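Long-range contacts in ketol-acid reductoisomerase (NAD(+)) (uncultured archaeon GZfos26G2, PDB 4XDY), which catalyses the magnesium-dependent alkyl migration and NADH-linked reduction of (S)-2-acetolactate to (R)-2,3-dihydroxy-isovalerate in branched-chain amino acid biosynthesis: residues Asn115-Arg120 with Gln190-Asp195; Asp128-Ala133 with Val155-Asn160. All blocks are in the same frame, centred on the assembly; numbering follows the deposited sequence.

Overall arrangement
From the N terminus the chain first builds the mainly parallel strands of the Rossmann domain, then enters contact 1 at helix 114-117. Strand 128-134, the next element of the chain, opens contact 2, which closes when strand 153-157 returns antiparallel beside it, 21 residues having passed between the segments. Only afterwards, past helix 165-175 and strand 183-185, does helix 188-203 reach back to 115-120 and close contact 1, so contact 2 is nested inside the larger loop. Contact 2 lies within the Rossmann sheet; contact 1 ties that domain to the first helix of the C-terminal knotted domain. Their centres are 12 Å apart, and E191 packs on M131, I116 on V129.

Contact 1 (Asn115-Arg120 with Gln190-Asp195); sequences NICFKR and QETYED. With MG (magnesium ion), chain D; MG (magnesium ion), chain C; HIO (N-hydroxy-N-isopropyloxamic acid), chain H.
C117 and F118 at the end of helix 114-117 pack against T192 and Y193, within a turn of the metal ligand D195 on helix 188-203. The sulfur contact comes first: C117 SG, anti to its backbone N (chi1 177°), sits obliquely to the Y193 ring, 4.5 Å from its centroid and 3.6 Å from Y193 CE1. The same sulfur lies 4.0 Å above the plane of the F118 ring, over its centre, so it is shared by two aromatic rings. Apolar packing adds F118 CE2 on T192 CG2 at 3.6 Å, while F118 CZ meets the edge of the Y193 ring, in its plane, at CE1. An alanine in place of F118 would probably leave T192 CG2 and the Y193 edge without this packing and one flank of the C117 sulfur uncovered. The contact joins the Rossmann domain to the knotted C-terminal domain beside the active site. T192 OG1 touches C117 CB at 3.4 Å but is hydrogen-bonded to F188 O, a turn earlier in its own helix. Metal coordination lies on D195, whose carboxylate bridges two magnesium ions, OD1 on one at 2.0 Å and OD2 on the other at 2.1 Å. Between the ions the inhibitor N-hydroxy-N-isopropyloxamic acid also bridges through O2, and E199 joins D195 on the second ion.

Contact 2 (Asp128-Ala133 with Val155-Asn160); sequences DVIMVA and VAVKQN
V129 fits between K158 and Q159, CG1 toward K158 CB and CG2 against the Q159 chain. V129 CG2 rests on the amide end of Q159, 3.6 Å from NE2; with CG beside its backbone N (chi1 -62°) and the chain extended beyond, Q159 crosses V129 obliquely. V129 CG1, anti to the backbone N, faces K158 CB at 3.8 Å, the two side chains lying side by side and pointing the same way. This doubling is a classic beta bulge: V129 O accepts from K158 N at 2.8 Å and, weakly, from Q159 N, while V129 N donates to Q159 O. Beyond the bulge the antiparallel ladder is regular. M131 and A156 form a hydrogen-bonded pair, M131 N giving to A156 O at 2.9 Å and A156 N to M131 O. On the face that carries V129, the M131 chain bends at chi3 (71°) and brings CE to 4.3 Å from A156 CB, beside the small alanine. The other face is lined by non-hydrogen-bonded pairs: I130 CG2 meets V157 CG2 at 4.1 Å, the two side chains crossing, and V132 CG1 meets V155 CG2 at 4.3 Å. The polar ends are held by partners outside the two segments: K158 by E189 in a salt bridge, D128 by a hydrogen bond with S162, Q159 NE2 by V127 O and P124 O. Strand 107-110 runs parallel to 128-134 along its other edge, helix 165-175 covers I130 and V155, and helix 188-203 covers M131 and A156, F188 touching both.

Contact 1 (Asn115-Arg120 with Gln190-Asp195)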
ATOM      1  N   ASN A 115      11.866  24.032   8.119  1.00 19.73           N
ATOM      2  CA  ASN A 115      12.455  25.383   8.066  1.00 18.42           C
ATOM      3  C   ASN A 115      12.650  26.022   9.407  1.00 20.70           C
ATOM      4  O   ASN A 115      13.637  26.777   9.619  1.00 20.91           O
ATOM      5  CB  ASN A 115      11.701  26.253   7.102  1.00 20.07           C
ATOM      6  CG  ASN A 115      12.062  25.933   5.631  1.00 19.96           C
ATOM      7  OD1 ASN A 115      13.251  25.776   5.315  1.00 24.10           O
ATOM      8  ND2 ASN A 115      11.101  25.777   4.793  1.00 20.42           N
ATOM      9  N   ILE A 116      11.728  25.741  10.310  1.00 20.84           N
ATOM     10  CA  ILE A 116      11.884  26.221  11.707  1.00 22.05           C
ATOM     11  C   ILE A 116      12.956  25.426  12.453  1.00 20.94           C
ATOM     12  O   ILE A 116      13.875  25.983  13.061  1.00 23.48           O
ATOM     13  CB  ILE A 116      10.533  26.210  12.474  1.00 22.24           C
ATOM     14  CG1 ILE A 116       9.572  27.272  11.933  1.00 23.07           C
ATOM     15  CG2 ILE A 116      10.773  26.260  13.970  1.00 24.26           C
ATOM     16  CD1 ILE A 116      10.070  28.691  12.190  1.00 23.27           C
ATOM     17  N   CYS A 117      12.889  24.098  12.328  1.00 20.19           N
ATOM     18  CA  CYS A 117      13.859  23.214  12.973  1.00 21.63           C
ATOM     19  C   CYS A 117      15.311  23.533  12.598  1.00 22.57           C
ATOM     20  O   CYS A 117      16.187  23.589  13.478  1.00 23.44           O
ATOM     21  CB  CYS A 117      13.563  21.756  12.540  1.00 23.73           C
ATOM     22  SG  CYS A 117      14.723  20.533  13.190  1.00 24.04           S
ATOM     23  N   PHE A 118      15.582  23.668  11.298  1.00 21.13           N
ATOM     24  CA  PHE A 118      16.920  23.928  10.817  1.00 20.28           C
ATOM     25  C   PHE A 118      17.249  25.377  10.767  1.00 23.90           C
ATOM     26  O   PHE A 118      18.307  25.762  10.242  1.00 25.42           O
ATOM     27  CB  PHE A 118      17.201  23.158   9.523  1.00 20.53           C
ATOM     28  CG  PHE A 118      17.089  21.660   9.690  1.00 19.72           C
ATOM     29  CD1 PHE A 118      17.951  20.992  10.533  1.00 20.80           C
ATOM     30  CD2 PHE A 118      16.119  20.941   8.998  1.00 21.08           C
ATOM     31  CE1 PHE A 118      17.881  19.614  10.711  1.00 21.37           C
ATOM     32  CE2 PHE A 118      16.029  19.558   9.175  1.00 19.23           C
ATOM     33  CZ  PHE A 118      16.907  18.897  10.030  1.00 20.19           C
ATOM     34  N   LYS A 119      16.376  26.230  11.319  1.00 22.61           N
ATOM     35  CA  LYS A 119      16.700  27.652  11.442  1.00 24.67           C
ATOM     36  C   LYS A 119      16.850  28.373  10.087  1.00 26.23           C
ATOM     37  O   LYS A 119      17.581  29.361   9.980  1.00 24.84           O
ATOM     38  CB  LYS A 119      17.946  27.859  12.311  1.00 28.04           C
ATOM     39  CG  LYS A 119      17.673  27.342  13.732  1.00 35.65           C
ATOM     40  CD  LYS A 119      18.670  27.917  14.691  1.00 42.70           C
ATOM     41  CE  LYS A 119      19.424  26.818  15.367  1.00 50.91           C
ATOM     42  NZ  LYS A 119      18.413  26.154  16.215  1.00 49.84           N
ATOM     43  N   ARG A 120      16.138  27.930   9.052  1.00 22.88           N
ATOM     44  CA  ARG A 120      16.094  28.627   7.848  1.00 22.23           C
ATOM     45  C   ARG A 120      15.128  29.782   7.864  1.00 26.55           C
ATOM     46  O   ARG A 120      15.241  30.671   7.037  1.00 25.55           O
ATOM     47  CB  ARG A 120      15.727  27.667   6.726  1.00 26.64           C
ATOM     48  CG  ARG A 120      16.676  26.454   6.585  1.00 29.56           C
ATOM     49  CD  ARG A 120      17.745  26.729   5.631  1.00 34.55           C
ATOM     50  NE  ARG A 120      17.237  26.863   4.252  1.00 35.19           N
ATOM     51  CZ  ARG A 120      17.810  27.675   3.365  1.00 42.97           C
ATOM     52  NH1 ARG A 120      18.872  28.357   3.743  1.00 46.99           N
ATOM     53  NH2 ARG A 120      17.348  27.808   2.121  1.00 45.62           N
ATOM     54  N   GLN A 190      10.996  17.047  16.549  1.00 19.23           N
ATOM     55  CA  GLN A 190      10.552  15.679  16.434  1.00 21.19           C
ATOM     56  C   GLN A 190       9.839  15.349  15.154  1.00 21.25           C
ATOM     57  O   GLN A 190      10.104  14.322  14.562  1.00 19.34           O
ATOM     58  CB  GLN A 190       9.663  15.214  17.577  1.00 24.06           C
ATOM     59  CG  GLN A 190      10.304  15.069  18.940  1.00 33.04           C
ATOM     60  CD  GLN A 190       9.187  14.671  19.887  1.00 41.51           C
ATOM     61  OE1 GLN A 190       8.433  15.527  20.329  1.00 34.88           O
ATOM     62  NE2 GLN A 190       8.984  13.366  20.056  1.00 44.21           N
ATOM     63  N   GLU A 191       8.872  16.170  14.793  1.00 20.26           N
ATOM     64  CA  GLU A 191       8.190  16.021  13.513  1.00 20.30           C
ATOM     65  C   GLU A 191       9.150  16.022  12.362  1.00 18.85           C
ATOM     66  O   GLU A 191       9.074  15.137  11.510  1.00 20.67           O
ATOM     67  CB  GLU A 191       7.150  17.091  13.262  1.00 21.15           C
ATOM     68  CG  GLU A 191       6.231  16.723  12.090  1.00 21.59           C
ATOM     69  CD  GLU A 191       6.737  17.105  10.675  1.00 20.79           C
ATOM     70  OE1 GLU A 191       7.637  17.948  10.558  1.00 21.65           O
ATOM     71  OE2 GLU A 191       6.165  16.494   9.767  1.00 22.78           O
ATOM     72  N   THR A 192      10.121  16.937  12.379  1.00 19.05           N
ATOM     73  CA  THR A 192      10.968  17.120  11.255  1.00 18.76           C
ATOM     74  C   THR A 192      11.750  15.838  11.027  1.00 19.37           C
ATOM     75  O   THR A 192      11.865  15.313   9.914  1.00 17.69           O
ATOM     76  CB  THR A 192      11.946  18.270  11.483  1.00 19.85           C
ATOM     77  OG1 THR A 192      11.200  19.509  11.665  1.00 19.52           O
ATOM     78  CG2 THR A 192      12.859  18.388  10.293  1.00 20.35           C
ATOM     79  N   TYR A 193      12.303  15.302  12.116  1.00 18.50           N
ATOM     80  CA  TYR A 193      13.174  14.150  11.964  1.00 18.96           C
ATOM     81  C   TYR A 193      12.456  12.888  11.620  1.00 19.64           C
ATOM     82  O   TYR A 193      12.907  12.136  10.716  1.00 19.30           O
ATOM     83  CB  TYR A 193      13.999  13.935  13.251  1.00 19.53           C
ATOM     84  CG  TYR A 193      14.780  15.124  13.748  1.00 20.68           C
ATOM     85  CD1 TYR A 193      15.349  16.049  12.890  1.00 19.68           C
ATOM     86  CD2 TYR A 193      15.003  15.277  15.119  1.00 22.16           C
ATOM     87  CE1 TYR A 193      16.070  17.150  13.358  1.00 23.52           C
ATOM     88  CE2 TYR A 193      15.734  16.368  15.605  1.00 23.06           C
ATOM     89  CZ  TYR A 193      16.298  17.286  14.744  1.00 27.18           C
ATOM     90  OH  TYR A 193      17.015  18.353  15.199  1.00 26.88           O
ATOM     91  N   GLU A 194      11.336  12.635  12.251  1.00 17.68           N
ATOM     92  CA  GLU A 194      10.575  11.388  11.994  1.00 18.04           C
ATOM     93  C   GLU A 194      10.041  11.421  10.562  1.00 19.80           C
ATOM     94  O   GLU A 194      10.002  10.409   9.884  1.00 19.13           O
ATOM     95  CB  GLU A 194       9.473  11.160  13.009  1.00 18.74           C
ATOM     96  CG  GLU A 194       8.321  12.137  13.001  1.00 20.27           C
ATOM     97  CD  GLU A 194       7.308  11.885  11.924  1.00 23.87           C
ATOM     98  OE1 GLU A 194       6.540  12.838  11.615  1.00 22.25           O
ATOM     99  OE2 GLU A 194       7.175  10.691  11.447  1.00 22.98           O
ATOM    100  N   ASP A 195       9.622  12.612  10.150  1.00 17.79           N
ATOM    101  CA  ASP A 195       8.993  12.806   8.815  1.00 18.44           C
ATOM    102  C   ASP A 195      10.014  12.542   7.702  1.00 17.13           C
ATOM    103  O   ASP A 195       9.744  11.807   6.775  1.00 17.45           O
ATOM    104  CB  ASP A 195       8.436  14.206   8.695  1.00 19.16           C
ATOM    105  CG  ASP A 195       7.631  14.380   7.411  1.00 16.78           C
ATOM    106  OD1 ASP A 195       6.490  13.879   7.379  1.00 20.04           O
ATOM    107  OD2 ASP A 195       8.233  14.924   6.453  1.00 17.30           O
TER
HETATM  108 MG    MG D 402       5.385  12.982   5.961  1.00 17.06          MG
HETATM  109 MG    MG C 401       7.798  15.245   4.460  1.00 13.92          MG
HETATM  110  C1  HIO H 406       6.116  14.785   2.221  1.00 16.80           C
HETATM  111  O11 HIO H 406       7.113  15.484   2.543  1.00 17.23           O
HETATM  112  O12 HIO H 406       5.455  14.798   1.133  1.00 19.16           O
HETATM  113  C2  HIO H 406       5.668  13.923   3.403  1.00 18.71           C
HETATM  114  O2  HIO H 406       6.099  14.235   4.543  1.00 17.60           O
HETATM  115  N3  HIO H 406       4.965  12.814   3.268  1.00 20.67           N
HETATM  116  O3  HIO H 406       4.288  12.256   4.438  1.00 25.49           O
HETATM  117  C4  HIO H 406       4.761  12.148   2.017  1.00 23.32           C
HETATM  118  C41 HIO H 406       5.092  10.661   2.196  1.00 24.14           C
HETATM  119  C42 HIO H 406       3.313  12.419   1.626  1.00 23.71           C
HETATM  120  O   HOH W   1       6.978  11.620   5.717  1.00 19.16           O
HETATM  121  O   HOH W   2       9.573  16.268   4.120  1.00 19.10           O
HETATM  122  O   HOH W   3       6.810  17.078   5.046  1.00 15.44           O
HETATM  123  O   HOH W   4       3.972  14.522   6.630  1.00 20.23           O
HETATM  124  O   HOH W   5       4.526  11.648   7.458  1.00 18.68           O

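Contact 2 (Asp128-Ala133 with Val155-Asn160)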
ATOM      1  N   ASP A 128       2.896  33.871  17.271  1.00 21.69           N
ATOM      2  CA  ASP A 128       2.813  32.492  17.653  1.00 19.93           C
ATOM      3  C   ASP A 128       3.469  31.704  16.455  1.00 21.93           C
ATOM      4  O   ASP A 128       3.333  32.124  15.271  1.00 21.60           O
ATOM      5  CB  ASP A 128       1.428  32.059  17.813  1.00 21.01           C
ATOM      6  CG  ASP A 128       0.686  32.655  19.101  1.00 23.62           C
ATOM      7  OD1 ASP A 128       1.365  32.981  20.052  1.00 23.69           O
ATOM      8  OD2 ASP A 128      -0.559  32.596  19.062  1.00 24.61           O
ATOM      9  N   VAL A 129       4.025  30.546  16.783  1.00 22.25           N
ATOM     10  CA  VAL A 129       4.639  29.666  15.747  1.00 19.27           C
ATOM     11  C   VAL A 129       4.186  28.237  16.020  1.00 19.03           C
ATOM     12  O   VAL A 129       4.494  27.657  17.105  1.00 20.99           O
ATOM     13  CB  VAL A 129       6.163  29.775  15.699  1.00 21.93           C
ATOM     14  CG1 VAL A 129       6.775  28.838  14.589  1.00 23.21           C
ATOM     15  CG2 VAL A 129       6.603  31.169  15.453  1.00 23.88           C
ATOM     16  N   ILE A 130       3.401  27.717  15.092  1.00 18.50           N
ATOM     17  CA  ILE A 130       2.729  26.468  15.240  1.00 19.88           C
ATOM     18  C   ILE A 130       2.950  25.560  14.030  1.00 19.72           C
ATOM     19  O   ILE A 130       3.290  26.040  12.946  1.00 19.47           O
ATOM     20  CB  ILE A 130       1.242  26.633  15.534  1.00 20.73           C
ATOM     21  CG1 ILE A 130       0.593  27.448  14.452  1.00 22.33           C
ATOM     22  CG2 ILE A 130       1.108  27.335  16.908  1.00 21.23           C
ATOM     23  CD1 ILE A 130      -0.888  27.406  14.525  1.00 23.16           C
ATOM     24  N   MET A 131       2.639  24.288  14.217  1.00 20.00           N
ATOM     25  CA  MET A 131       2.688  23.316  13.135  1.00 19.97           C
ATOM     26  C   MET A 131       1.562  22.341  13.255  1.00 18.81           C
ATOM     27  O   MET A 131       1.294  21.785  14.353  1.00 19.08           O
ATOM     28  CB  MET A 131       4.044  22.536  13.115  1.00 21.11           C
ATOM     29  CG  MET A 131       3.851  21.467  12.094  1.00 23.47           C
ATOM     30  SD  MET A 131       5.404  20.862  11.633  1.00 34.44           S
ATOM     31  CE  MET A 131       5.691  20.137  12.943  1.00 13.38           C
ATOM     32  N   VAL A 132       0.846  22.139  12.157  1.00 17.75           N
ATOM     33  CA  VAL A 132      -0.127  21.076  12.003  1.00 17.71           C
ATOM     34  C   VAL A 132       0.312  20.174  10.837  1.00 19.74           C
ATOM     35  O   VAL A 132       0.181  20.567   9.651  1.00 20.01           O
ATOM     36  CB  VAL A 132      -1.556  21.605  11.866  1.00 22.00           C
ATOM     37  CG1 VAL A 132      -1.913  22.424  13.144  1.00 23.13           C
ATOM     38  CG2 VAL A 132      -1.751  22.552  10.637  1.00 20.90           C
ATOM     39  N   ALA A 133       0.912  19.049  11.177  1.00 17.07           N
ATOM     40  CA  ALA A 133       1.583  18.193  10.169  1.00 17.79           C
ATOM     41  C   ALA A 133       0.815  16.948   9.904  1.00 16.81           C
ATOM     42  O   ALA A 133       0.780  16.082  10.781  1.00 18.57           O
ATOM     43  CB  ALA A 133       2.974  17.855  10.635  1.00 20.78           C
ATOM     44  N   VAL A 155       1.039  17.837  16.068  1.00 20.96           N
ATOM     45  CA  VAL A 155       0.858  19.236  16.371  1.00 20.78           C
ATOM     46  C   VAL A 155       1.953  19.716  17.304  1.00 22.25           C
ATOM     47  O   VAL A 155       2.199  19.119  18.344  1.00 22.37           O
ATOM     48  CB  VAL A 155      -0.539  19.497  16.965  1.00 22.87           C
ATOM     49  CG1 VAL A 155      -0.666  20.929  17.478  1.00 24.96           C
ATOM     50  CG2 VAL A 155      -1.604  19.196  15.971  1.00 24.68           C
ATOM     51  N   ALA A 156       2.656  20.766  16.906  1.00 21.35           N
ATOM     52  CA  ALA A 156       3.719  21.340  17.663  1.00 20.81           C
ATOM     53  C   ALA A 156       3.543  22.869  17.841  1.00 21.41           C
ATOM     54  O   ALA A 156       2.941  23.524  17.007  1.00 21.34           O
ATOM     55  CB  ALA A 156       5.054  21.090  17.057  1.00 20.42           C
ATOM     56  N   VAL A 157       4.130  23.379  18.918  1.00 22.95           N
ATOM     57  CA  VAL A 157       4.156  24.810  19.217  1.00 21.63           C
ATOM     58  C   VAL A 157       5.540  25.228  19.558  1.00 21.95           C
ATOM     59  O   VAL A 157       6.158  24.729  20.503  1.00 25.23           O
ATOM     60  CB  VAL A 157       3.177  25.174  20.389  1.00 23.01           C
ATOM     61  CG1 VAL A 157       3.265  26.678  20.625  1.00 22.53           C
ATOM     62  CG2 VAL A 157       1.787  24.749  20.074  1.00 26.84           C
ATOM     63  N   LYS A 158       6.069  26.176  18.807  1.00 20.55           N
ATOM     64  CA  LYS A 158       7.437  26.621  19.012  1.00 21.46           C
ATOM     65  C   LYS A 158       7.407  27.946  19.822  1.00 23.79           C
ATOM     66  O   LYS A 158       8.310  28.166  20.581  1.00 23.36           O
ATOM     67  CB  LYS A 158       8.070  26.940  17.670  1.00 23.93           C
ATOM     68  CG  LYS A 158       9.486  27.553  17.711  1.00 26.53           C
ATOM     69  CD  LYS A 158      10.405  26.441  18.196  1.00 33.76           C
ATOM     70  CE  LYS A 158      11.889  26.681  18.125  1.00 40.76           C
ATOM     71  NZ  LYS A 158      12.395  25.301  18.452  1.00 39.14           N
ATOM     72  N   GLN A 159       6.403  28.799  19.554  1.00 25.46           N
ATOM     73  CA  GLN A 159       6.265  30.132  20.253  1.00 23.65           C
ATOM     74  C   GLN A 159       4.778  30.364  20.565  1.00 21.96           C
ATOM     75  O   GLN A 159       3.891  30.102  19.746  1.00 21.59           O
ATOM     76  CB  GLN A 159       6.737  31.302  19.383  1.00 24.24           C
ATOM     77  CG  GLN A 159       8.185  31.257  19.001  1.00 26.12           C
ATOM     78  CD  GLN A 159       8.734  32.458  18.320  1.00 25.56           C
ATOM     79  OE1 GLN A 159       9.906  32.430  17.993  1.00 32.13           O
ATOM     80  NE2 GLN A 159       7.908  33.416  17.940  1.00 24.48           N
ATOM     81  N   ASN A 160       4.517  30.919  21.760  1.00 22.12           N
ATOM     82  CA  ASN A 160       3.129  31.072  22.235  1.00 23.13           C
ATOM     83  C   ASN A 160       2.962  32.461  22.953  1.00 24.63           C
ATOM     84  O   ASN A 160       2.344  32.536  24.073  1.00 23.69           O
ATOM     85  CB  ASN A 160       2.830  29.954  23.216  1.00 25.56           C
ATOM     86  CG  ASN A 160       1.429  30.006  23.749  1.00 28.05           C
ATOM     87  OD1 ASN A 160       0.482  30.441  23.086  1.00 29.12           O
ATOM     88  ND2 ASN A 160       1.298  29.560  24.994  1.00 31.70           N
TER